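Local coordinates for Fe(2+) transporter FeoB (PDB 3IBY), which is probably the transporter of a GTP-driven ferrous iron uptake system, its cytosolic N-terminal part carrying the G domain, at residues N19-A24 and P155-S160. Sequence-based numbering, arbitrary orientation.
Sequences NALTNA and PALQQS
In Leu21, chi1 of -70° sets the direction of the side chain and chi2 of 171° extends CD1, leaving CD2 as the branch that turns from helix 14-22 to Leu157 and Gln158 of helix 154-162. On the other side, Leu157 has its CG anti to the backbone N, and with CD1 at a chi2 of 77° its CD2 lies roughly anti to CA and reaches toward the facing leucine. Leu21 CD2 and Leu157 CD2 stand methyl to methyl at 4.3 Å. The same Leu21 methyl also touches the aliphatic part of Gln158, with Gln158 CG 4.2 Å from Leu21 CD2, and so meets two successive residues of the other helix. The backbones remain well apart, the CA atoms of Leu21 and Gln158 being 8.1 Å from each other, and side chains alone bridge the gap. Leucine suits both buried places because its apolar, branched end offers methyls to several neighbours and needs no polar partner. Glutamine suits a partly exposed place, offering methylenes to the leucine while carrying its polar amide beyond them. Around the contact, Phe43 of strand 37-45 touches both Leu21 and Gln158, whereas Leu157 packs on Val114, Ala116 and Ile144 of the central sheet. The pairing thus joins the helix after the P-loop to helix 154-162, which packs beside strand 143-145 at the sheet's edge. With apolar contacts and 118 Å² buried in all, its chemistry implies a small, weakly directional join that relies on shape and exclusion of water.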
# COMPACT_ATOMS: atom_id res chain seq x y z
N ASN A 19 1.49 -17.40 -5.10
CA ASN A 19 1.43 -18.81 -5.48
C ASN A 19 0.64 -19.63 -4.43
O ASN A 19 -0.12 -20.56 -4.76
CB ASN A 19 2.81 -19.42 -5.62
CG ASN A 19 3.58 -18.86 -6.79
OD1 ASN A 19 3.03 -18.40 -7.78
ND2 ASN A 19 4.90 -18.92 -6.68
N ALA A 20 0.83 -19.26 -3.18
CA ALA A 20 0.23 -19.93 -2.09
C ALA A 20 -1.31 -19.77 -2.21
O ALA A 20 -2.06 -20.73 -2.03
CB ALA A 20 0.75 -19.35 -0.81
N LEU A 21 -1.76 -18.57 -2.55
CA LEU A 21 -3.20 -18.30 -2.65
C LEU A 21 -3.83 -18.92 -3.89
O LEU A 21 -4.87 -19.52 -3.82
CB LEU A 21 -3.42 -16.80 -2.68
CG LEU A 21 -3.15 -15.99 -1.40
CD1 LEU A 21 -3.23 -14.56 -1.77
CD2 LEU A 21 -4.14 -16.24 -0.35
N THR A 22 -3.16 -18.84 -5.03
CA THR A 22 -3.79 -19.16 -6.31
C THR A 22 -3.46 -20.55 -6.86
O THR A 22 -4.17 -21.06 -7.69
CB THR A 22 -3.38 -18.12 -7.32
OG1 THR A 22 -2.00 -18.30 -7.65
CG2 THR A 22 -3.54 -16.75 -6.70
N ASN A 23 -2.36 -21.15 -6.42
CA ASN A 23 -1.93 -22.46 -6.84
C ASN A 23 -1.77 -22.58 -8.34
O ASN A 23 -1.01 -21.81 -8.89
CB ASN A 23 -2.83 -23.49 -6.25
CG ASN A 23 -2.93 -23.38 -4.70
OD1 ASN A 23 -4.03 -23.24 -4.15
ND2 ASN A 23 -1.77 -23.44 -4.01
N ALA A 24 -2.42 -23.52 -9.02
CA ALA A 24 -2.25 -23.64 -10.48
C ALA A 24 -3.23 -22.72 -11.19
O ALA A 24 -3.18 -22.54 -12.42
CB ALA A 24 -2.44 -25.06 -10.92
N PRO A 155 -4.49 -19.68 5.79
CA PRO A 155 -5.94 -19.85 5.94
C PRO A 155 -6.60 -18.71 6.68
O PRO A 155 -7.72 -18.35 6.37
CB PRO A 155 -6.05 -21.15 6.72
CG PRO A 155 -4.77 -21.89 6.39
CD PRO A 155 -3.73 -20.81 6.35
N ALA A 156 -5.88 -18.14 7.64
CA ALA A 156 -6.34 -17.01 8.42
C ALA A 156 -6.38 -15.72 7.59
O ALA A 156 -7.26 -14.88 7.76
CB ALA A 156 -5.43 -16.82 9.62
N LEU A 157 -5.39 -15.56 6.70
CA LEU A 157 -5.34 -14.44 5.74
C LEU A 157 -6.50 -14.56 4.75
O LEU A 157 -7.08 -13.57 4.37
CB LEU A 157 -4.04 -14.45 4.98
CG LEU A 157 -3.92 -13.39 3.91
CD1 LEU A 157 -3.64 -12.07 4.56
CD2 LEU A 157 -2.83 -13.75 2.90
N GLN A 158 -6.81 -15.79 4.37
CA GLN A 158 -7.97 -16.07 3.54
C GLN A 158 -9.18 -15.65 4.31
O GLN A 158 -9.98 -14.91 3.82
CB GLN A 158 -8.05 -17.55 3.19
CG GLN A 158 -7.07 -18.04 2.08
CD GLN A 158 -7.01 -19.59 2.01
OE1 GLN A 158 -7.54 -20.27 2.87
NE2 GLN A 158 -6.38 -20.12 0.98
N GLN A 159 -9.32 -16.12 5.53
CA GLN A 159 -10.49 -15.79 6.34
C GLN A 159 -10.66 -14.27 6.46
O GLN A 159 -11.71 -13.73 6.13
CB GLN A 159 -10.38 -16.43 7.71
CG GLN A 159 -11.67 -17.08 8.15
CD GLN A 159 -12.10 -18.17 7.20
OE1 GLN A 159 -11.26 -18.93 6.69
NE2 GLN A 159 -13.40 -18.24 6.92
N SER A 160 -9.60 -13.58 6.85
CA SER A 160 -9.60 -12.14 6.93
C SER A 160 -9.98 -11.43 5.61
O SER A 160 -10.44 -10.28 5.64
CB SER A 160 -8.22 -11.68 7.36
OG SER A 160 -8.22 -10.35 7.78